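Local atomic coordinates of Polyphosphate:AMP phosphotransferase (Pseudomonas aeruginosa PAO1, PDB entry 3CZP), a protein that transfers phosphate from inorganic polyphosphate to AMP to make ADP, and to GMP less efficiently, with magnesium as cofactor. Residues Asp257-Leu265 against Asp447-Asp458. Numbering follows the deposited sequence.
Sequences DNRGLLDSL and DQYVDAVGDMVD
N258, L261 and L262 settle on one side of helix 446-460, which belongs to the second of two fused PPK2 domains of P-loop kinase fold. In chain order their segment, with its short helix 260-263, precedes helix 273-292. The fit is tight where N258 lies on G454. The CA atoms of these two residues are 4.6 Å apart, the nearest such pair. G454 has no side chain to hold the two backbones apart, and its CA lies 3.4 Å from N258 O, a bent CA-H...O contact. Beside it come apolar contacts at ordinary distance. L262 CD2 meets V453 CG1 at 3.7 Å, and L262 also touches W410 of strand 404-412. L261 CD1 reaches V457 CG1 at 3.7 Å.

Polar groups take over toward the solvent side. N258 ND2 donates to D455 OD1 at 3.0 Å, on the anti side of the carboxylate. The bond is bent, 138° at the hydrogen. D455 is fixed further by a salt bridge from its OD2 to R375.

The R259 side chain crosses V450 at about a right angle and enters a network with D451 and the exposed D257 and D447. Its ion pairs with D257 and D447 are long, and NH1 bonds only weakly to D447 O. R259 NH1 also forms a salt bridge with D451 OD1, and that oxygen sits over one face of the guanidinium, not in line with an N-H.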
ATOM      1  N   ASP A 257      -4.461  34.188  24.364  1.00 58.68           N
ATOM      2  CA  ASP A 257      -5.698  34.196  23.593  1.00 58.64           C
ATOM      3  C   ASP A 257      -5.441  34.327  22.076  1.00 58.60           C
ATOM      4  O   ASP A 257      -5.209  35.427  21.561  1.00 58.67           O
ATOM      5  CB  ASP A 257      -6.608  35.327  24.084  1.00 58.80           C
ATOM      6  CG  ASP A 257      -8.028  35.200  23.573  1.00 59.01           C
ATOM      7  OD1 ASP A 257      -8.518  34.052  23.512  1.00 58.38           O
ATOM      8  OD2 ASP A 257      -8.658  36.244  23.248  1.00 60.29           O
ATOM      9  N   ASN A 258      -5.518  33.196  21.374  1.00 58.29           N
ATOM     10  CA  ASN A 258      -5.255  33.118  19.924  1.00 58.00           C
ATOM     11  C   ASN A 258      -6.451  33.411  18.968  1.00 57.95           C
ATOM     12  O   ASN A 258      -6.314  33.295  17.741  1.00 57.51           O
ATOM     13  CB  ASN A 258      -4.652  31.740  19.604  1.00 57.63           C
ATOM     14  CG  ASN A 258      -3.165  31.804  19.312  1.00 56.93           C
ATOM     15  OD1 ASN A 258      -2.725  32.574  18.461  1.00 56.65           O
ATOM     16  ND2 ASN A 258      -2.385  30.980  20.001  1.00 55.27           N
ATOM     17  N   ARG A 259      -7.596  33.825  19.517  1.00 58.04           N
ATOM     18  CA  ARG A 259      -8.818  34.044  18.707  1.00 57.89           C
ATOM     19  C   ARG A 259      -8.904  35.394  17.961  1.00 57.31           C
ATOM     20  O   ARG A 259      -9.799  35.575  17.124  1.00 57.29           O
ATOM     21  CB  ARG A 259     -10.090  33.817  19.547  1.00 58.05           C
ATOM     22  CG  ARG A 259     -10.244  34.705  20.774  1.00 58.63           C
ATOM     23  CD  ARG A 259     -11.643  34.596  21.425  1.00 59.23           C
ATOM     24  NE  ARG A 259     -11.865  33.296  22.081  1.00 60.16           N
ATOM     25  CZ  ARG A 259     -12.663  32.315  21.637  1.00 60.38           C
ATOM     26  NH1 ARG A 259     -12.774  31.189  22.340  1.00 59.21           N
ATOM     27  NH2 ARG A 259     -13.366  32.441  20.511  1.00 61.19           N
ATOM     28  N   GLY A 260      -7.986  36.321  18.260  1.00 56.90           N
ATOM     29  CA  GLY A 260      -7.883  37.608  17.550  1.00 56.18           C
ATOM     30  C   GLY A 260      -7.447  37.504  16.089  1.00 55.72           C
ATOM     31  O   GLY A 260      -7.672  38.434  15.321  1.00 55.60           O
ATOM     32  N   LEU A 261      -6.816  36.379  15.712  1.00 54.92           N
ATOM     33  CA  LEU A 261      -6.467  36.089  14.310  1.00 54.41           C
ATOM     34  C   LEU A 261      -7.735  35.828  13.488  1.00 53.87           C
ATOM     35  O   LEU A 261      -7.796  36.160  12.303  1.00 54.27           O
ATOM     36  CB  LEU A 261      -5.543  34.852  14.182  1.00 54.44           C
ATOM     37  CG  LEU A 261      -4.213  34.699  14.958  1.00 55.19           C
ATOM     38  CD1 LEU A 261      -3.639  33.244  14.855  1.00 51.05           C
ATOM     39  CD2 LEU A 261      -3.146  35.761  14.557  1.00 54.57           C
ATOM     40  N   LEU A 262      -8.731  35.217  14.137  1.00 52.66           N
ATOM     41  CA  LEU A 262     -10.010  34.892  13.515  1.00 51.61           C
ATOM     42  C   LEU A 262     -11.034  36.001  13.717  1.00 50.38           C
ATOM     43  O   LEU A 262     -11.811  36.300  12.805  1.00 50.25           O
ATOM     44  CB  LEU A 262     -10.567  33.568  14.077  1.00 51.76           C
ATOM     45  CG  LEU A 262      -9.759  32.241  13.771  1.00 52.44           C
ATOM     46  CD1 LEU A 262     -10.571  31.082  14.433  1.00 52.53           C
ATOM     47  CD2 LEU A 262      -9.616  31.941  12.175  1.00 51.16           C
ATOM     48  N   ASP A 263     -11.017  36.619  14.893  1.00 49.14           N
ATOM     49  CA  ASP A 263     -11.926  37.719  15.193  1.00 48.05           C
ATOM     50  C   ASP A 263     -11.617  38.948  14.343  1.00 47.06           C
ATOM     51  O   ASP A 263     -12.492  39.780  14.100  1.00 46.69           O
ATOM     52  CB  ASP A 263     -11.861  38.077  16.679  1.00 48.01           C
ATOM     53  CG  ASP A 263     -12.493  37.020  17.562  1.00 47.43           C
ATOM     54  OD1 ASP A 263     -13.511  36.427  17.147  1.00 48.93           O
ATOM     55  OD2 ASP A 263     -11.973  36.781  18.673  1.00 48.47           O
ATOM     56  N   SER A 264     -10.371  39.061  13.893  1.00 45.60           N
ATOM     57  CA  SER A 264      -9.952  40.201  13.075  1.00 45.50           C
ATOM     58  C   SER A 264     -10.209  40.063  11.565  1.00 44.63           C
ATOM     59  O   SER A 264     -10.019  41.024  10.823  1.00 44.86           O
ATOM     60  CB  SER A 264      -8.493  40.573  13.335  1.00 45.59           C
ATOM     61  OG  SER A 264      -7.600  39.742  12.613  1.00 47.12           O
ATOM     62  N   LEU A 265     -10.651  38.903  11.090  1.00 43.23           N
ATOM     63  CA  LEU A 265     -11.037  38.793   9.669  1.00 42.41           C
ATOM     64  C   LEU A 265     -12.229  39.651   9.319  1.00 41.74           C
ATOM     65  O   LEU A 265     -13.156  39.807  10.117  1.00 41.30           O
ATOM     66  CB  LEU A 265     -11.404  37.365   9.282  1.00 42.05           C
ATOM     67  CG  LEU A 265     -10.231  36.409   9.232  1.00 39.47           C
ATOM     68  CD1 LEU A 265     -10.771  35.004   9.075  1.00 38.92           C
ATOM     69  CD2 LEU A 265      -9.348  36.817   8.074  1.00 38.02           C
ATOM     70  N   ASP A 447     -16.889  27.957  19.826  1.00 37.49           N
ATOM     71  CA  ASP A 447     -15.755  28.691  20.402  1.00 37.62           C
ATOM     72  C   ASP A 447     -14.557  27.770  20.698  1.00 37.52           C
ATOM     73  O   ASP A 447     -13.421  28.276  20.831  1.00 36.13           O
ATOM     74  CB  ASP A 447     -16.144  29.522  21.650  1.00 37.87           C
ATOM     75  CG  ASP A 447     -16.614  30.961  21.304  1.00 38.96           C
ATOM     76  OD1 ASP A 447     -16.835  31.272  20.117  1.00 39.65           O
ATOM     77  OD2 ASP A 447     -16.777  31.809  22.222  1.00 42.32           O
ATOM     78  N   GLN A 448     -14.799  26.450  20.813  1.00 37.51           N
ATOM     79  CA  GLN A 448     -13.690  25.459  20.909  1.00 37.81           C
ATOM     80  C   GLN A 448     -12.933  25.364  19.592  1.00 37.20           C
ATOM     81  O   GLN A 448     -11.714  25.140  19.583  1.00 37.85           O
ATOM     82  CB  GLN A 448     -14.180  24.061  21.315  1.00 38.03           C
ATOM     83  CG  GLN A 448     -14.713  23.909  22.766  1.00 39.21           C
ATOM     84  CD  GLN A 448     -15.238  22.478  23.069  1.00 40.08           C
ATOM     85  OE1 GLN A 448     -16.440  22.231  23.039  1.00 43.92           O
ATOM     86  NE2 GLN A 448     -14.329  21.547  23.342  1.00 41.30           N
ATOM     87  N   TYR A 449     -13.627  25.513  18.466  1.00 36.63           N
ATOM     88  CA  TYR A 449     -12.899  25.531  17.182  1.00 36.50           C
ATOM     89  C   TYR A 449     -12.167  26.845  16.994  1.00 36.02           C
ATOM     90  O   TYR A 449     -11.094  26.858  16.408  1.00 36.91           O
ATOM     91  CB  TYR A 449     -13.789  25.175  15.987  1.00 36.69           C
ATOM     92  CG  TYR A 449     -14.029  23.676  15.876  1.00 36.57           C
ATOM     93  CD1 TYR A 449     -15.068  23.050  16.595  1.00 37.69           C
ATOM     94  CD2 TYR A 449     -13.195  22.878  15.084  1.00 37.09           C
ATOM     95  CE1 TYR A 449     -15.280  21.656  16.508  1.00 37.50           C
ATOM     96  CE2 TYR A 449     -13.388  21.504  14.998  1.00 36.68           C
ATOM     97  CZ  TYR A 449     -14.415  20.891  15.695  1.00 37.35           C
ATOM     98  OH  TYR A 449     -14.566  19.519  15.591  1.00 37.55           O
ATOM     99  N   VAL A 450     -12.703  27.938  17.514  1.00 34.73           N
ATOM    100  CA  VAL A 450     -12.039  29.239  17.386  1.00 34.31           C
ATOM    101  C   VAL A 450     -10.704  29.186  18.134  1.00 34.49           C
ATOM    102  O   VAL A 450      -9.631  29.499  17.567  1.00 34.55           O
ATOM    103  CB  VAL A 450     -12.929  30.420  17.894  1.00 34.21           C
ATOM    104  CG1 VAL A 450     -12.182  31.746  17.782  1.00 31.87           C
ATOM    105  CG2 VAL A 450     -14.232  30.508  17.100  1.00 32.62           C
ATOM    106  N   ASP A 451     -10.754  28.702  19.378  1.00 33.91           N
ATOM    107  CA  ASP A 451      -9.535  28.582  20.186  1.00 33.99           C
ATOM    108  C   ASP A 451      -8.530  27.659  19.521  1.00 32.95           C
ATOM    109  O   ASP A 451      -7.349  27.967  19.478  1.00 33.37           O
ATOM    110  CB  ASP A 451      -9.823  28.054  21.587  1.00 33.45           C
ATOM    111  CG  ASP A 451     -10.456  29.076  22.464  1.00 35.28           C
ATOM    112  OD1 ASP A 451     -10.337  30.303  22.201  1.00 35.65           O
ATOM    113  OD2 ASP A 451     -11.094  28.637  23.435  1.00 38.34           O
ATOM    114  N   ALA A 452      -9.015  26.547  18.993  1.00 32.60           N
ATOM    115  CA  ALA A 452      -8.169  25.549  18.334  1.00 32.87           C
ATOM    116  C   ALA A 452      -7.578  25.974  16.978  1.00 32.70           C
ATOM    117  O   ALA A 452      -6.401  25.669  16.644  1.00 31.95           O
ATOM    118  CB  ALA A 452      -8.968  24.228  18.202  1.00 32.28           C
ATOM    119  N   VAL A 453      -8.382  26.655  16.173  1.00 32.90           N
ATOM    120  CA  VAL A 453      -7.890  27.212  14.886  1.00 32.98           C
ATOM    121  C   VAL A 453      -6.854  28.294  15.166  1.00 32.98           C
ATOM    122  O   VAL A 453      -5.801  28.321  14.534  1.00 34.79           O
ATOM    123  CB  VAL A 453      -9.056  27.747  13.996  1.00 32.68           C
ATOM    124  CG1 VAL A 453      -8.555  28.450  12.719  1.00 30.64           C
ATOM    125  CG2 VAL A 453      -9.950  26.570  13.648  1.00 31.74           C
ATOM    126  N   GLY A 454      -7.109  29.128  16.161  1.00 32.19           N
ATOM    127  CA  GLY A 454      -6.141  30.113  16.601  1.00 31.25           C
ATOM    128  C   GLY A 454      -4.791  29.552  16.979  1.00 31.16           C
ATOM    129  O   GLY A 454      -3.759  30.069  16.562  1.00 30.60           O
ATOM    130  N   ASP A 455      -4.790  28.501  17.793  1.00 31.91           N
ATOM    131  CA  ASP A 455      -3.560  27.847  18.199  1.00 32.98           C
ATOM    132  C   ASP A 455      -2.848  27.208  17.059  1.00 32.99           C
ATOM    133  O   ASP A 455      -1.618  27.295  16.972  1.00 34.00           O
ATOM    134  CB  ASP A 455      -3.826  26.781  19.253  1.00 33.27           C
ATOM    135  CG  ASP A 455      -4.287  27.364  20.536  1.00 33.49           C
ATOM    136  OD1 ASP A 455      -4.107  28.592  20.739  1.00 35.28           O
ATOM    137  OD2 ASP A 455      -4.802  26.603  21.370  1.00 36.83           O
HETATM  138  N   MSE A 456      -3.617  26.543  16.201  1.00 33.33           N
HETATM  139  CA  MSE A 456      -3.089  25.900  15.022  1.00 33.77           C
HETATM  140  C   MSE A 456      -2.320  26.893  14.168  1.00 33.07           C
HETATM  141  O   MSE A 456      -1.174  26.687  13.846  1.00 33.21           O
HETATM  142  CB  MSE A 456      -4.239  25.296  14.197  1.00 33.35           C
HETATM  143  CG  MSE A 456      -3.861  24.779  12.818  1.00 34.28           C
HETATM  144 SE   MSE A 456      -5.448  23.954  12.032  0.80 39.26          SE
HETATM  145  CE  MSE A 456      -6.248  25.567  11.363  1.00 30.86           C
ATOM    146  N   VAL A 457      -2.976  27.986  13.814  1.00 33.66           N
ATOM    147  CA  VAL A 457      -2.364  29.046  13.011  1.00 33.47           C
ATOM    148  C   VAL A 457      -1.122  29.666  13.691  1.00 33.13           C
ATOM    149  O   VAL A 457      -0.039  29.767  13.085  1.00 33.20           O
ATOM    150  CB  VAL A 457      -3.441  30.116  12.624  1.00 34.03           C
ATOM    151  CG1 VAL A 457      -2.800  31.312  11.857  1.00 32.77           C
ATOM    152  CG2 VAL A 457      -4.547  29.441  11.801  1.00 34.81           C
ATOM    153  N   ASP A 458      -1.232  30.033  14.959  1.00 32.60           N
ATOM    154  CA  ASP A 458      -0.060  30.460  15.695  1.00 32.62           C
ATOM    155  C   ASP A 458       1.126  29.487  15.663  1.00 32.42           C
ATOM    156  O   ASP A 458       2.275  29.901  15.484  1.00 31.68           O
ATOM    157  CB  ASP A 458      -0.423  30.670  17.157  1.00 34.02           C
ATOM    158  CG  ASP A 458       0.763  31.082  17.983  1.00 37.16           C
ATOM    159  OD1 ASP A 458       1.292  32.199  17.738  1.00 41.71           O
ATOM    160  OD2 ASP A 458       1.165  30.301  18.882  1.00 44.17           O
TER